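Side-chain contacts in methylthioribose-1-phosphate isomerase (Saccharomyces cerevisiae, PDB 1W2W), which catalyses the interconversion of methylthioribose-1-phosphate and methylthioribulose-1-phosphate in the methionine salvage pathway, this chain being the N-terminal half of the enzyme: residues A[48-53]-A[57-62]; A[81-84]-A[90-93]; A[98-103]-A[118-123]; A[181-186]-A[192-197]. All blocks are in the same frame, centred on the assembly; numbering follows the deposited sequence.

Contact 1: A[48-53]-A[57-62]. With SO4 (sulfate ion), chain I.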
loop_
_atom_site.group_PDB
_atom_site.type_symbol
_atom_site.label_atom_id
_atom_site.label_comp_id
_atom_site.label_asym_id
_atom_site.label_seq_id
_atom_site.Cartn_x
_atom_site.Cartn_y
_atom_site.Cartn_z
HETATM N N MSE A 48 -4.594 12.992 14.730
HETATM C CA MSE A 48 -3.985 13.197 13.404
HETATM C C MSE A 48 -4.820 14.068 12.472
HETATM O O MSE A 48 -4.751 13.974 11.235
HETATM C CB MSE A 48 -3.586 11.871 12.758
HETATM C CG MSE A 48 -2.515 11.155 13.564
HETATM SE SE MSE A 48 -1.857 9.519 12.723
HETATM C CE MSE A 48 -0.867 10.279 11.175
ATOM N N GLN A 49 -5.607 14.948 13.080
ATOM C CA GLN A 49 -6.265 15.995 12.329
ATOM C C GLN A 49 -5.238 17.022 11.880
ATOM O O GLN A 49 -5.349 17.555 10.784
ATOM C CB GLN A 49 -7.347 16.677 13.159
ATOM C CG GLN A 49 -8.560 15.801 13.400
ATOM C CD GLN A 49 -9.521 16.456 14.361
ATOM O OE1 GLN A 49 -9.187 16.638 15.528
ATOM N NE2 GLN A 49 -10.706 16.823 13.877
ATOM N N VAL A 50 -4.245 17.284 12.725
ATOM C CA VAL A 50 -3.005 17.918 12.278
ATOM C C VAL A 50 -1.933 16.841 12.358
ATOM O O VAL A 50 -1.840 16.117 13.358
ATOM C CB VAL A 50 -2.600 19.083 13.219
ATOM C CG1 VAL A 50 -1.270 19.687 12.779
ATOM C CG2 VAL A 50 -3.676 20.167 13.247
ATOM N N ARG A 51 -1.113 16.718 11.317
ATOM C CA ARG A 51 0.025 15.816 11.405
ATOM C C ARG A 51 1.146 16.348 10.531
ATOM O O ARG A 51 1.007 17.412 9.919
ATOM C CB ARG A 51 -0.357 14.370 11.053
ATOM C CG ARG A 51 -1.430 14.206 9.960
ATOM C CD ARG A 51 -1.036 14.820 8.618
ATOM N NE ARG A 51 0.271 14.328 8.184
ATOM C CZ ARG A 51 1.046 14.908 7.274
ATOM N NH1 ARG A 51 0.657 16.022 6.669
ATOM N NH2 ARG A 51 2.224 14.363 6.965
ATOM N N GLY A 52 2.266 15.642 10.490
ATOM C CA GLY A 52 3.476 16.254 9.967
ATOM C C GLY A 52 4.306 16.813 11.105
ATOM O O GLY A 52 3.814 17.598 11.916
ATOM N N ALA A 53 5.571 16.410 11.176
ATOM C CA ALA A 53 6.342 16.695 12.389
ATOM C C ALA A 53 6.368 18.176 12.803
ATOM O O ALA A 53 6.057 18.500 13.957
ATOM C CB ALA A 53 7.761 16.133 12.293
ATOM N N ALA A 57 4.424 20.357 16.072
ATOM C CA ALA A 57 5.093 21.293 16.981
ATOM C C ALA A 57 4.463 22.678 16.954
ATOM O O ALA A 57 4.314 23.335 17.992
ATOM C CB ALA A 57 6.570 21.387 16.652
ATOM N N ILE A 58 4.106 23.148 15.763
ATOM C CA ILE A 58 3.511 24.476 15.642
ATOM C C ILE A 58 2.116 24.543 16.266
ATOM O O ILE A 58 1.830 25.467 17.037
ATOM C CB ILE A 58 3.470 24.939 14.161
ATOM C CG1 ILE A 58 4.897 25.188 13.646
ATOM C CG2 ILE A 58 2.622 26.220 14.022
ATOM C CD1 ILE A 58 5.007 25.170 12.112
ATOM N N VAL A 59 1.242 23.590 15.945
ATOM C CA VAL A 59 -0.093 23.617 16.567
ATOM C C VAL A 59 -0.029 23.423 18.081
ATOM O O VAL A 59 -0.773 24.077 18.828
ATOM C CB VAL A 59 -1.108 22.635 15.936
ATOM C CG1 VAL A 59 -0.837 21.199 16.384
ATOM C CG2 VAL A 59 -2.537 23.012 16.387
ATOM N N GLY A 60 0.862 22.545 18.533
ATOM C CA GLY A 60 1.083 22.347 19.963
ATOM C C GLY A 60 1.485 23.642 20.659
ATOM O O GLY A 60 0.870 24.045 21.662
ATOM N N SER A 61 2.518 24.288 20.121
ATOM C CA SER A 61 3.003 25.565 20.630
ATOM C C SER A 61 1.901 26.632 20.622
ATOM O O SER A 61 1.702 27.328 21.610
ATOM C CB SER A 61 4.210 26.037 19.814
ATOM O OG SER A 61 5.281 25.115 19.942
ATOM N N LEU A 62 1.189 26.753 19.507
ATOM C CA LEU A 62 0.109 27.720 19.381
ATOM C C LEU A 62 -1.003 27.475 20.397
ATOM O O LEU A 62 -1.584 28.435 20.920
ATOM C CB LEU A 62 -0.463 27.748 17.958
ATOM C CG LEU A 62 0.417 28.444 16.923
ATOM C CD1 LEU A 62 -0.129 28.166 15.529
ATOM C CD2 LEU A 62 0.475 29.942 17.162
HETATM S S SO4 I . 2.726 11.893 10.312
HETATM O O1 SO4 I . 2.647 12.943 11.335
HETATM O O2 SO4 I . 2.454 10.606 10.955
HETATM O O3 SO4 I . 1.715 12.124 9.298
HETATM O O4 SO4 I . 4.071 11.881 9.750
#

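Contact 2: A[81-84]-A[90-93]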
loop_
_atom_site.group_PDB
_atom_site.type_symbol
_atom_site.label_atom_id
_atom_site.label_comp_id
_atom_site.label_asym_id
_atom_site.label_seq_id
_atom_site.Cartn_x
_atom_site.Cartn_y
_atom_site.Cartn_z
ATOM N N THR A 81 -10.547 27.689 35.181
ATOM C CA THR A 81 -10.816 27.177 36.523
ATOM C C THR A 81 -9.871 26.057 36.926
ATOM O O THR A 81 -9.873 25.634 38.085
ATOM C CB THR A 81 -12.280 26.740 36.700
ATOM O OG1 THR A 81 -12.527 25.545 35.948
ATOM C CG2 THR A 81 -13.221 27.772 36.083
ATOM N N LEU A 82 -9.063 25.588 35.975
ATOM C CA LEU A 82 -8.012 24.620 36.268
ATOM C C LEU A 82 -6.878 25.279 37.030
ATOM O O LEU A 82 -6.055 24.597 37.645
ATOM C CB LEU A 82 -7.463 24.008 34.979
ATOM C CG LEU A 82 -8.420 23.154 34.144
ATOM C CD1 LEU A 82 -7.715 22.656 32.883
ATOM C CD2 LEU A 82 -8.989 21.986 34.945
ATOM N N TYR A 83 -6.840 26.608 36.980
ATOM C CA TYR A 83 -5.694 27.368 37.473
ATOM C C TYR A 83 -6.007 28.121 38.758
ATOM O O TYR A 83 -7.080 28.701 38.896
ATOM C CB TYR A 83 -5.226 28.378 36.427
ATOM C CG TYR A 83 -4.558 27.750 35.221
ATOM C CD1 TYR A 83 -3.175 27.597 35.173
ATOM C CD2 TYR A 83 -5.308 27.309 34.136
ATOM C CE1 TYR A 83 -2.550 27.026 34.069
ATOM C CE2 TYR A 83 -4.696 26.738 33.030
ATOM C CZ TYR A 83 -3.316 26.598 33.003
ATOM O OH TYR A 83 -2.703 26.027 31.903
ATOM N N SER A 84 -5.052 28.114 39.684
ATOM C CA SER A 84 -5.056 29.036 40.816
ATOM C C SER A 84 -4.317 30.325 40.433
ATOM O O SER A 84 -3.102 30.449 40.658
ATOM C CB SER A 84 -4.406 28.359 42.029
ATOM O OG SER A 84 -4.357 29.225 43.148
ATOM N N SER A 90 1.817 28.570 41.571
ATOM C CA SER A 90 0.741 27.591 41.439
ATOM C C SER A 90 0.267 27.490 39.986
ATOM O O SER A 90 -0.025 26.395 39.497
ATOM C CB SER A 90 -0.428 27.928 42.372
ATOM O OG SER A 90 -0.009 27.939 43.732
ATOM N N THR A 91 0.206 28.632 39.312
ATOM C CA THR A 91 -0.167 28.693 37.897
ATOM C C THR A 91 0.798 27.870 37.039
ATOM O O THR A 91 0.385 27.028 36.231
ATOM C CB THR A 91 -0.180 30.160 37.435
ATOM O OG1 THR A 91 -1.243 30.854 38.100
ATOM C CG2 THR A 91 -0.524 30.287 35.933
ATOM N N LYS A 92 2.090 28.113 37.229
ATOM C CA LYS A 92 3.126 27.356 36.520
ATOM C C LYS A 92 3.054 25.846 36.710
ATOM O O LYS A 92 3.288 25.086 35.770
ATOM C CB LYS A 92 4.515 27.881 36.901
ATOM C CG LYS A 92 4.811 29.234 36.289
ATOM C CD LYS A 92 6.280 29.594 36.446
ATOM C CE LYS A 92 6.564 30.051 37.874
ATOM N NZ LYS A 92 7.971 30.531 37.975
ATOM N N THR A 93 2.740 25.396 37.919
ATOM C CA THR A 93 2.586 23.970 38.185
ATOM C C THR A 93 1.548 23.307 37.274
ATOM O O THR A 93 1.796 22.248 36.693
ATOM C CB THR A 93 2.206 23.754 39.657
ATOM O OG1 THR A 93 3.306 24.179 40.471
ATOM C CG2 THR A 93 2.060 22.258 39.968
HETATM O O HOH W 1 -2.858 26.411 39.660
HETATM O O HOH W 2 -2.285 27.794 44.915
#

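Contact 3: A[98-103]-A[118-123]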
loop_
_atom_site.group_PDB
_atom_site.type_symbol
_atom_site.label_atom_id
_atom_site.label_comp_id
_atom_site.label_asym_id
_atom_site.label_seq_id
_atom_site.Cartn_x
_atom_site.Cartn_y
_atom_site.Cartn_z
ATOM N N ARG A 98 0.121 20.573 32.085
ATOM C CA ARG A 98 -0.590 20.566 30.813
ATOM C C ARG A 98 0.366 20.500 29.615
ATOM O O ARG A 98 0.031 19.905 28.584
ATOM C CB ARG A 98 -1.570 21.742 30.734
ATOM C CG ARG A 98 -2.795 21.478 31.604
ATOM C CD ARG A 98 -3.726 22.650 31.742
ATOM N NE ARG A 98 -4.476 22.909 30.512
ATOM C CZ ARG A 98 -5.417 22.118 30.027
ATOM N NH1 ARG A 98 -5.744 20.993 30.654
ATOM N NH2 ARG A 98 -6.044 22.458 28.912
ATOM N N LEU A 99 1.556 21.080 29.762
ATOM C CA LEU A 99 2.624 20.872 28.776
ATOM C C LEU A 99 3.083 19.421 28.677
ATOM O O LEU A 99 3.315 18.908 27.579
ATOM C CB LEU A 99 3.806 21.820 29.019
ATOM C CG LEU A 99 3.525 23.319 28.917
ATOM C CD1 LEU A 99 4.736 24.106 29.422
ATOM C CD2 LEU A 99 3.191 23.705 27.469
ATOM N N ASP A 100 3.212 18.748 29.815
ATOM C CA ASP A 100 3.472 17.311 29.816
ATOM C C ASP A 100 2.354 16.487 29.172
ATOM O O ASP A 100 2.622 15.516 28.464
ATOM C CB ASP A 100 3.791 16.802 31.235
ATOM C CG ASP A 100 5.039 17.453 31.829
ATOM O OD1 ASP A 100 5.835 18.063 31.080
ATOM O OD2 ASP A 100 5.305 17.410 33.053
ATOM N N PHE A 101 1.101 16.872 29.414
ATOM C CA PHE A 101 -0.044 16.229 28.766
ATOM C C PHE A 101 0.085 16.376 27.246
ATOM O O PHE A 101 0.000 15.388 26.497
ATOM C CB PHE A 101 -1.336 16.869 29.289
ATOM C CG PHE A 101 -2.586 16.412 28.591
ATOM C CD1 PHE A 101 -2.923 15.066 28.542
ATOM C CD2 PHE A 101 -3.421 17.338 27.987
ATOM C CE1 PHE A 101 -4.078 14.650 27.899
ATOM C CE2 PHE A 101 -4.582 16.927 27.345
ATOM C CZ PHE A 101 -4.909 15.583 27.304
ATOM N N LEU A 102 0.307 17.609 26.798
ATOM C CA LEU A 102 0.442 17.891 25.361
ATOM C C LEU A 102 1.549 17.047 24.737
ATOM O O LEU A 102 1.368 16.467 23.659
ATOM C CB LEU A 102 0.738 19.379 25.135
ATOM C CG LEU A 102 0.864 19.846 23.679
ATOM C CD1 LEU A 102 -0.421 19.474 22.945
ATOM C CD2 LEU A 102 1.047 21.360 23.651
ATOM N N LEU A 103 2.694 16.986 25.418
ATOM C CA LEU A 103 3.828 16.177 24.981
ATOM C C LEU A 103 3.445 14.719 24.734
ATOM O O LEU A 103 3.986 14.066 23.835
ATOM C CB LEU A 103 4.968 16.240 26.005
ATOM C CG LEU A 103 6.211 15.406 25.689
ATOM C CD1 LEU A 103 6.988 16.069 24.556
ATOM C CD2 LEU A 103 7.084 15.261 26.922
ATOM N N GLU A 118 11.691 24.411 24.900
ATOM C CA GLU A 118 11.934 25.834 24.755
ATOM C C GLU A 118 10.836 26.635 25.449
ATOM O O GLU A 118 11.130 27.615 26.141
ATOM C CB GLU A 118 12.045 26.228 23.281
ATOM C CG GLU A 118 12.560 27.643 23.038
ATOM C CD GLU A 118 13.719 28.038 23.939
ATOM O OE1 GLU A 118 14.711 27.281 24.035
ATOM O OE2 GLU A 118 13.638 29.122 24.550
ATOM N N ILE A 119 9.580 26.219 25.281
ATOM C CA ILE A 119 8.481 26.932 25.939
ATOM C C ILE A 119 8.630 26.861 27.467
ATOM O O ILE A 119 8.404 27.863 28.161
ATOM C CB ILE A 119 7.105 26.418 25.484
ATOM C CG1 ILE A 119 6.878 26.765 24.006
ATOM C CG2 ILE A 119 5.988 26.984 26.393
ATOM C CD1 ILE A 119 5.718 26.024 23.343
ATOM N N LYS A 120 9.014 25.698 27.986
ATOM C CA LYS A 120 9.287 25.579 29.425
ATOM C C LYS A 120 10.416 26.499 29.900
ATOM O O LYS A 120 10.341 27.078 30.998
ATOM C CB LYS A 120 9.594 24.137 29.821
ATOM C CG LYS A 120 8.365 23.255 29.885
ATOM C CD LYS A 120 8.689 21.929 30.541
ATOM C CE LYS A 120 7.485 21.014 30.549
ATOM N NZ LYS A 120 7.777 19.866 31.449
ATOM N N ASN A 121 11.459 26.627 29.086
ATOM C CA ASN A 121 12.546 27.555 29.389
ATOM C C ASN A 121 12.068 28.999 29.405
ATOM O O ASN A 121 12.481 29.804 30.251
ATOM C CB ASN A 121 13.683 27.408 28.377
ATOM C CG ASN A 121 14.533 26.184 28.641
ATOM O OD1 ASN A 121 14.566 25.670 29.762
ATOM N ND2 ASN A 121 15.218 25.705 27.609
ATOM N N ILE A 122 11.191 29.337 28.466
ATOM C CA ILE A 122 10.579 30.653 28.481
ATOM C C ILE A 122 9.726 30.836 29.735
ATOM O O ILE A 122 9.786 31.886 30.377
ATOM C CB ILE A 122 9.757 30.905 27.211
ATOM C CG1 ILE A 122 10.698 30.978 26.001
ATOM C CG2 ILE A 122 8.981 32.220 27.336
ATOM C CD1 ILE A 122 9.961 30.960 24.668
ATOM N N LEU A 123 8.942 29.822 30.086
ATOM C CA LEU A 123 8.079 29.922 31.261
ATOM C C LEU A 123 8.914 30.167 32.516
ATOM O O LEU A 123 8.538 30.977 33.369
ATOM C CB LEU A 123 7.236 28.659 31.422
ATOM C CG LEU A 123 6.201 28.617 32.544
ATOM C CD1 LEU A 123 5.214 29.770 32.500
ATOM C CD2 LEU A 123 5.478 27.280 32.546
#

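Contact 4: A[181-186]-A[192-197]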
loop_
_atom_site.group_PDB
_atom_site.type_symbol
_atom_site.label_atom_id
_atom_site.label_comp_id
_atom_site.label_asym_id
_atom_site.label_seq_id
_atom_site.Cartn_x
_atom_site.Cartn_y
_atom_site.Cartn_z
ATOM N N CYS A 181 4.911 9.858 1.972
ATOM C CA CYS A 181 4.197 10.590 3.020
ATOM C C CYS A 181 3.792 11.975 2.516
ATOM O O CYS A 181 3.632 12.185 1.304
ATOM C CB CYS A 181 5.023 10.701 4.307
ATOM S SG CYS A 181 4.002 10.897 5.807
ATOM N N ASN A 182 3.622 12.901 3.454
ATOM C CA ASN A 182 3.358 14.289 3.104
ATOM C C ASN A 182 4.312 15.191 3.882
ATOM O O ASN A 182 4.351 15.169 5.123
ATOM C CB ASN A 182 1.892 14.689 3.342
ATOM C CG ASN A 182 1.667 16.182 3.113
ATOM O OD1 ASN A 182 1.659 16.976 4.063
ATOM N ND2 ASN A 182 1.528 16.576 1.853
ATOM N N THR A 183 5.076 15.979 3.136
ATOM C CA THR A 183 6.079 16.851 3.733
ATOM C C THR A 183 5.958 18.268 3.186
ATOM O O THR A 183 6.944 19.012 3.162
ATOM C CB THR A 183 7.487 16.318 3.454
ATOM O OG1 THR A 183 7.676 16.195 2.035
ATOM C CG2 THR A 183 7.646 14.902 4.016
ATOM N N GLY A 184 4.757 18.642 2.755
ATOM C CA GLY A 184 4.581 19.908 2.059
ATOM C C GLY A 184 4.048 21.003 2.972
ATOM O O GLY A 184 4.363 21.056 4.158
ATOM N N SER A 185 3.232 21.883 2.407
ATOM C CA SER A 185 2.601 22.933 3.201
ATOM C C SER A 185 1.617 22.338 4.195
ATOM O O SER A 185 1.338 22.945 5.230
ATOM C CB SER A 185 1.903 23.927 2.273
ATOM O OG SER A 185 2.855 24.499 1.388
ATOM N N LEU A 186 1.103 21.143 3.903
ATOM C CA LEU A 186 0.202 20.501 4.853
ATOM C C LEU A 186 0.880 19.906 6.084
ATOM O O LEU A 186 0.198 19.576 7.057
ATOM C CB LEU A 186 -0.704 19.471 4.164
ATOM C CG LEU A 186 -1.719 20.072 3.184
ATOM C CD1 LEU A 186 -2.271 18.995 2.240
ATOM C CD2 LEU A 186 -2.864 20.760 3.941
ATOM N N GLY A 192 7.538 23.307 2.780
ATOM C CA GLY A 192 7.761 21.910 3.121
ATOM C C GLY A 192 9.232 21.522 3.098
ATOM O O GLY A 192 10.109 22.336 2.779
ATOM N N THR A 193 9.485 20.258 3.422
ATOM C CA THR A 193 10.844 19.753 3.547
ATOM C C THR A 193 11.173 18.943 2.300
ATOM O O THR A 193 11.651 19.519 1.334
ATOM C CB THR A 193 11.038 18.968 4.848
ATOM O OG1 THR A 193 10.090 17.887 4.927
ATOM C CG2 THR A 193 10.714 19.862 6.036
ATOM N N ALA A 194 10.910 17.641 2.278
ATOM C CA ALA A 194 11.170 16.904 1.036
ATOM C C ALA A 194 10.359 17.498 -0.128
ATOM O O ALA A 194 10.876 17.645 -1.232
ATOM C CB ALA A 194 10.905 15.399 1.198
ATOM N N LEU A 195 9.095 17.843 0.104
ATOM C CA LEU A 195 8.302 18.456 -0.965
ATOM C C LEU A 195 8.831 19.852 -1.304
ATOM O O LEU A 195 8.662 20.311 -2.430
ATOM C CB LEU A 195 6.799 18.494 -0.654
ATOM C CG LEU A 195 5.904 18.654 -1.894
ATOM C CD1 LEU A 195 5.979 17.408 -2.779
ATOM C CD2 LEU A 195 4.460 18.913 -1.476
ATOM N N GLY A 196 9.482 20.500 -0.341
ATOM C CA GLY A 196 10.181 21.756 -0.590
ATOM C C GLY A 196 11.270 21.613 -1.641
ATOM O O GLY A 196 11.396 22.427 -2.558
ATOM N N VAL A 197 12.068 20.565 -1.504
ATOM C CA VAL A 197 13.124 20.285 -2.471
ATOM C C VAL A 197 12.516 20.044 -3.838
ATOM O O VAL A 197 13.027 20.516 -4.852
ATOM C CB VAL A 197 13.949 19.046 -2.065
ATOM C CG1 VAL A 197 14.937 18.670 -3.189
ATOM C CG2 VAL A 197 14.701 19.334 -0.764
#

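Contact 1: A[48-53]-A[57-62]
Val50 and Val59 supply the apolar part of this contact. Their side chains reach toward each other tip to tip, and the two CG1 methyls meet at 3.9 Å. With CG1 anti to the backbone N (chi1 177°), Val50 turns this methyl to Val59. The one hydrogen bond between the segments is a backbone bond of the first helical turn, from Ala57 N to Ala53 O at 3.3 Å. In the next turn Ala57 O accepts twice, from Ser61 N and Ser61 OG, which come from opposite faces of its plane.

The charged part is a bound sulfate, probably from the crystallisation liquor. Arg51 folds back at chi2 and chi3, which brings the edge of its guanidinium to sulfate O3. The Arg51 NE to O3 bond is 2.9 Å, and NH2 adds a longer one. Gly52 N, at the N-cap of helix 53-73, holds sulfate O1 at 2.9 Å. A sugar-phosphate isomerase must hold a phosphate, and this pocket is consistent with such a site.

Val44 of helix 38-46 covers both valines. Helix 111-124 lies against Ala53, Ala57 and Ser61, and helix 129-168 packs on Ile58, Ser61 and Leu62.

Contact 2: A[81-84]-A[90-93]
Tyr83 meets Thr91 with the edge of its ring, and the two side chains cross at about a right angle. The backbone O of Thr91 lies at that edge, in the ring plane, 3.6 Å from Tyr83 CE1. Beside it the methyl CG2 of Thr91 touches Tyr83 CD1 at 3.9 Å. The threonine torsion divides the work. CG2 stands anti to the backbone N (chi1 -67° for OG1) and touches the tyrosine, while OG1 lies beside the backbone N. OG1 is 3.2 Å from Ser84 O, but its hydrogen bond goes to Asn87 O, one turn back in the chain. The tyrosine hydroxyl also looks elsewhere and bonds Glu67 OE1 on helix 53-73. Val94, Leu95 and Arg98 of helix 88-103 touch the tyrosine side chain as well.

Ser84 and Ser90 face each other through their CB atoms, 4.0 Å apart, and water joins their polar groups. One water accepts from Ser84 N at 2.8 Å and gives a weak bond to Ser90 O. A second water donates to Ser90 OG at 2.6 Å and also bonds Ser84 OG at 3.1 Å.

The contact folds the loop before helix 88-103 back on that helix's early turns, away from the predicted site at Cys181. Its chemistry is mixed. The segments meet by van der Waals contact at the tyrosine and through bridging water at the serines, while the hydroxyls of Tyr83 and Thr91 are bonded to Glu67 and Asn87.

Contact 3: A[98-103]-A[118-123]
Asp100 and Lys120 form a salt bridge between two antiparallel helices. Lys120 NZ donates to Asp100 OD1 at 2.7 Å, on the syn lone pair of that oxygen. Asp100 OD2 is farther away, 3.8 Å from NZ, so one oxygen does the gripping. The lysine chain is extended beyond CG, which lets it span the gap and cross the Asp100 side chain at about a right angle.

Leu99 runs past the lysine in the opposite direction, and its CD1 touches Lys120 CG at 3.8 Å. The same methyl is 4.4 Å from Ile119 CG2. The short helix axes run 174° to each other and come no closer than 11.8 Å, and the side chains fill the distance between them.

Arg98 has its partners away from the pair: its NE and NH2 make salt bridges to Glu67 and Asp39. Backbone donors such as Leu102 N and Ile122 N make ordinary helix bonds.

A methionine in place of Lys120 would probably leave Asp100 without its cationic partner across the helices. The contact thus pairs a short apolar seam, with Val64 of helix 53-73 also touching Leu99, with an ion pair at its more exposed rim.

Contact 4: A[181-186]-A[192-197]
Thr183 joins the loop that carries Cys181 to the start of helix 194-210, in the strand-loop-helix unit that begins with strand 174-179. Cys181 is a predicted transition state stabiliser, so this is probably an active-site loop.

Thr183 uses both its oxygens. Its carbonyl O accepts from Thr193 N at 2.8 Å, nearly along the C=O axis. Its hydroxyl sits between the backbone N and the carbonyl carbon (chi1 57°), and from there OG1 accepts from Leu195 N at 2.9 Å, with a bent N-H...O angle of 139°. A first-turn N-H of the helix is thereby satisfied by a residue outside it. OG1 also lies 3.4 Å from Ala194 CB. The Thr193 side chain crosses that of Thr183 at about a right angle, its OG1 close to Thr183 CB. A valine in place of Thr183 would probably leave Leu195 N without its side-chain acceptor and only the backbone bond between the segments.

Two glycines come close together here. A side chain on Gly192 would run into Thr183 O and Gly184 CA. One on Gly184 would strike Leu195, whose CD2 packs 3.7 Å from Gly184 CA. Gly184 N is buried with no partner in the model.

How the contacts relate
Contacts 1 and 4 probably lie at the active site, judged by the predicted stabiliser Cys181 and the bound sulfate. Their centres are about 15 Å apart, and Arg51 NH2 probably bonds Asn182 O at 2.9 Å. The sulfate lies close to both, with its O4 4.1 Å from Cys181 SG. The arginine thus ties the anion pocket to the loop of the predicted stabiliser. Contact 3 continues from contact 1 through packing, with Gly60 O 3.3 Å from Leu102 CD2. Contact 2 shares helix 88-103 with contact 3, and Lys92 CG meets Leu123 CD1 at 3.8 Å. Contact 2 is remote, its centre about 38 Å from that of contact 4, on the opposite side of the chain's centre.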